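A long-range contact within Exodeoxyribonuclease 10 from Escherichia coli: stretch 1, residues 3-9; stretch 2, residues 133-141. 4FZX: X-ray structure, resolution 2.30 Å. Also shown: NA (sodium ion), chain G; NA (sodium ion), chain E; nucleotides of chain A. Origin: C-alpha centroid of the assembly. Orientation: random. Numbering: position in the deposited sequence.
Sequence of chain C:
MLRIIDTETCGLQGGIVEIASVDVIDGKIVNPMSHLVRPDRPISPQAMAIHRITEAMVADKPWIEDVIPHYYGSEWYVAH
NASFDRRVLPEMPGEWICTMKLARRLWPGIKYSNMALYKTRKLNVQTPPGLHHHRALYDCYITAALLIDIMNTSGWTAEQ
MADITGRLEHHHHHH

Stretch 1 3-9: RIIDTET
Stretch 2 133-141: HHRALYDCY

How are the two stretches laid against each other? Residues 3-9 form a strand, extended throughout, with phi from -85° to -140° and psi from 114° to 169°. Residues 133-135 lead without regular structure into a helix that starts at Ala136 and runs on beyond Tyr141. Strand and helix run roughly antiparallel, their N-to-C directions 143° apart and their axes 7.3 Å apart at closest approach. The register is set by Asp6 and Ala136, whose CA atoms lie 5.3 Å apart. Ile4, Asp6 and Glu8 point CA-to-CB toward stretch 2, while Ile5 and Thr7 point away, the alternation usual in a strand. The contact buries 347 Å² and contains no direct hydrogen bond from one stretch to the other.

What do the two histidines before the helix contribute? His133 (phi/psi -46/130, chi1 t, chi2 26°) does not touch the strand, but its ND1 donates to Asp139 OD1 at 3.1 Å. His134 has a positive phi (84/11), and its N also donates to Asp139 OD1, at 2.9 Å. With chi1 m and chi2 -67°, the His134 side chain brings ND1 to 2.6 Å from water 3, which in turn donates to Glu8 OE1 at 2.8 Å and so links the stretches. His134 O lies 3.0 Å from Glu8 CD; it and the carboxylate oxygens are all acceptors, so this closeness is no hydrogen bond.

How does the helix begin over the strand? Arg135 (-99/136, chi1 to chi3 all m) occupies the N-cap position and its CA-to-CB bond points away from the strand; its O accepts from Asp139 N at 3.1 Å. Ala136 (-52/-50) then meets the strand closely: its CA is 3.3 Å from Asp6 OD2. Over residues 137-141 phi runs from -60° to -68° and psi from -28° to -50°. Leu137 (chi1 t, chi2 p) and Tyr138 (chi1 t, chi2 -74°) make no contact across the interface.

Why do the carboxylates of Asp6, Glu8 and Asp139 converge? A sodium ion (chain G) gathers them: Asp139 OD2 and Glu8 OE2 each bind it at 2.2 Å and Asp6 OD2 at 2.9 Å, with water 3 at 2.6 Å and DG17 OP1 at 2.3 Å. The shared metal accounts for Asp6 OD2 and Glu8 OE2 lying only 2.6 Å apart without a hydrogen bond. Asp139 is chi1 m, chi2 8°; Asp6 is chi1 t, chi2 75°; Glu8 is m, m, with chi3 -40°. Asp6 OD1 binds the second sodium (chain E) at 2.4 Å. Glu8 OE1 accepts a very short 2.5 Å hydrogen bond from DG17 O3'.

What closes the contact beyond the metal site? Cys140 (chi1 m) places SG 3.5 Å from Asp6 N, packing against the strand backbone. Ile4 (chi1 m, chi2 p) sets CG2 4.2 Å from Cys140 CB, an apolar contact. Tyr141 is chi1 m, chi2 -83°, and its CA-to-CB bond points away.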

# COMPACT_ATOMS: atom_id res chain seq x y z
N ARG C 3 22.95 13.09 21.78
CA ARG C 3 22.64 13.92 22.93
C ARG C 3 21.13 14.02 23.13
O ARG C 3 20.41 14.51 22.27
CB ARG C 3 23.25 15.30 22.77
CG ARG C 3 23.00 16.21 23.94
CD ARG C 3 24.05 17.28 24.00
NE ARG C 3 25.34 16.71 24.35
CZ ARG C 3 26.50 17.34 24.24
NH1 ARG C 3 26.55 18.59 23.77
NH2 ARG C 3 27.62 16.74 24.63
N ILE C 4 20.65 13.46 24.24
CA ILE C 4 19.25 13.52 24.56
C ILE C 4 18.99 14.83 25.26
O ILE C 4 19.76 15.21 26.14
CB ILE C 4 18.82 12.34 25.49
CG1 ILE C 4 18.85 11.01 24.72
CG2 ILE C 4 17.42 12.59 26.09
CD1 ILE C 4 20.23 10.66 24.16
N ILE C 5 17.96 15.55 24.82
CA ILE C 5 17.61 16.87 25.34
C ILE C 5 16.19 16.85 25.89
O ILE C 5 15.29 16.26 25.29
CB ILE C 5 17.65 17.96 24.21
CG1 ILE C 5 19.07 18.34 23.87
CG2 ILE C 5 16.93 19.25 24.68
CD1 ILE C 5 19.50 19.66 24.49
N ASP C 6 15.98 17.55 27.01
CA ASP C 6 14.63 17.85 27.46
C ASP C 6 14.53 19.27 28.00
O ASP C 6 15.48 19.79 28.59
CB ASP C 6 14.15 16.85 28.51
CG ASP C 6 12.68 17.06 28.91
OD1 ASP C 6 11.78 16.70 28.13
OD2 ASP C 6 12.42 17.59 30.01
N THR C 7 13.34 19.84 27.88
CA THR C 7 13.06 21.23 28.20
C THR C 7 11.72 21.28 28.95
O THR C 7 10.72 20.80 28.45
CB THR C 7 12.91 22.05 26.89
OG1 THR C 7 14.17 22.11 26.21
CG2 THR C 7 12.46 23.43 27.18
N GLU C 8 11.69 21.86 30.13
CA GLU C 8 10.42 22.24 30.73
C GLU C 8 10.18 23.73 30.52
O GLU C 8 11.13 24.51 30.50
CB GLU C 8 10.39 21.89 32.23
CG GLU C 8 10.80 20.45 32.57
CD GLU C 8 9.89 19.39 31.93
OE1 GLU C 8 8.65 19.59 31.87
OE2 GLU C 8 10.42 18.35 31.49
N THR C 9 8.91 24.11 30.35
CA THR C 9 8.54 25.39 29.76
C THR C 9 7.41 26.06 30.55
O THR C 9 6.79 25.46 31.42
CB THR C 9 8.07 25.22 28.29
OG1 THR C 9 7.01 24.27 28.23
CG2 THR C 9 9.23 24.74 27.38
N HIS C 133 9.55 12.97 37.78
CA HIS C 133 8.97 13.03 36.45
C HIS C 133 8.59 14.47 36.10
O HIS C 133 8.03 15.21 36.92
CB HIS C 133 7.76 12.08 36.38
CG HIS C 133 7.14 11.97 35.02
ND1 HIS C 133 7.84 12.19 33.85
CD2 HIS C 133 5.89 11.62 34.64
CE1 HIS C 133 7.04 12.00 32.81
NE2 HIS C 133 5.86 11.62 33.27
N HIS C 134 9.04 14.92 34.93
CA HIS C 134 8.77 16.28 34.46
C HIS C 134 9.77 17.30 35.01
O HIS C 134 9.60 18.51 34.82
CB HIS C 134 7.34 16.71 34.78
CG HIS C 134 6.30 15.77 34.27
ND1 HIS C 134 6.07 15.58 32.92
CD2 HIS C 134 5.42 14.98 34.92
CE1 HIS C 134 5.09 14.71 32.77
NE2 HIS C 134 4.67 14.33 33.96
N ARG C 135 10.84 16.83 35.63
CA ARG C 135 12.03 17.64 35.75
C ARG C 135 13.00 17.22 34.66
O ARG C 135 13.15 16.03 34.39
CB ARG C 135 12.66 17.53 37.14
CG ARG C 135 11.78 18.13 38.28
CD ARG C 135 11.64 19.67 38.18
NE ARG C 135 12.94 20.34 38.21
CZ ARG C 135 13.62 20.64 39.31
NH1 ARG C 135 13.09 20.42 40.51
NH2 ARG C 135 14.81 21.21 39.21
N ALA C 136 13.60 18.19 33.99
CA ALA C 136 14.25 17.94 32.73
C ALA C 136 15.25 16.79 32.76
O ALA C 136 15.19 15.91 31.90
CB ALA C 136 14.91 19.21 32.20
N LEU C 137 16.17 16.78 33.74
CA LEU C 137 17.20 15.74 33.79
C LEU C 137 16.60 14.37 34.03
O LEU C 137 17.06 13.37 33.47
CB LEU C 137 18.27 16.05 34.86
CG LEU C 137 19.51 15.14 34.78
CD1 LEU C 137 20.23 15.32 33.43
CD2 LEU C 137 20.47 15.35 35.94
N TYR C 138 15.55 14.32 34.84
CA TYR C 138 14.85 13.07 35.09
C TYR C 138 14.29 12.50 33.79
O TYR C 138 14.55 11.34 33.44
CB TYR C 138 13.74 13.31 36.11
CG TYR C 138 13.09 12.05 36.62
CD1 TYR C 138 12.21 11.33 35.82
CD2 TYR C 138 13.34 11.59 37.91
CE1 TYR C 138 11.60 10.19 36.29
CE2 TYR C 138 12.73 10.44 38.39
CZ TYR C 138 11.86 9.75 37.57
OH TYR C 138 11.27 8.59 38.03
N ASP C 139 13.59 13.34 33.02
CA ASP C 139 12.99 12.89 31.77
C ASP C 139 14.03 12.54 30.71
O ASP C 139 13.76 11.72 29.82
CB ASP C 139 12.03 13.93 31.23
CG ASP C 139 10.72 14.02 32.02
OD1 ASP C 139 10.60 13.38 33.09
OD2 ASP C 139 9.81 14.76 31.58
N CYS C 140 15.20 13.17 30.77
CA CYS C 140 16.32 12.82 29.89
C CYS C 140 16.73 11.37 30.07
O CYS C 140 17.04 10.69 29.11
CB CYS C 140 17.53 13.74 30.12
SG CYS C 140 17.40 15.35 29.31
N TYR C 141 16.77 10.93 31.32
CA TYR C 141 17.11 9.54 31.64
C TYR C 141 16.06 8.56 31.14
O TYR C 141 16.39 7.46 30.68
CB TYR C 141 17.34 9.36 33.14
CG TYR C 141 18.75 9.72 33.54
CD1 TYR C 141 19.78 8.80 33.41
CD2 TYR C 141 19.08 11.02 33.91
CE1 TYR C 141 21.09 9.12 33.73
CE2 TYR C 141 20.39 11.37 34.21
CZ TYR C 141 21.39 10.40 34.13
OH TYR C 141 22.70 10.72 34.42
NA NA G . 9.72 16.58 30.30
NA NA E . 9.84 16.97 26.70
P DG A 17 6.94 17.43 28.10
OP1 DG A 17 8.32 17.32 28.61
OP2 DG A 17 5.95 16.41 28.52
O5' DG A 17 6.35 18.87 28.40
C5' DG A 17 7.15 20.01 28.13
C4' DG A 17 6.59 21.26 28.76
O4' DG A 17 5.40 21.62 28.05
C3' DG A 17 6.16 21.16 30.22
O3' DG A 17 7.29 21.45 31.03
C2' DG A 17 5.11 22.26 30.33
C1' DG A 17 4.49 22.25 28.94
N9 DG A 17 3.29 21.45 28.87
C8 DG A 17 3.22 20.09 28.63
N7 DG A 17 2.01 19.65 28.62
C5 DG A 17 1.23 20.78 28.83
C6 DG A 17 -0.16 20.91 28.91
O6 DG A 17 -1.00 20.01 28.77
N1 DG A 17 -0.55 22.23 29.16
C2 DG A 17 0.32 23.30 29.31
N2 DG A 17 -0.23 24.51 29.55
N3 DG A 17 1.65 23.18 29.25
C4 DG A 17 2.01 21.90 29.01
O HOH W 1 12.32 13.83 27.62
O HOH W 2 10.53 19.00 26.45
O HOH W 3 7.45 17.15 31.44
O HOH W 4 9.55 14.61 27.54
O HOH W 5 10.45 16.43 24.51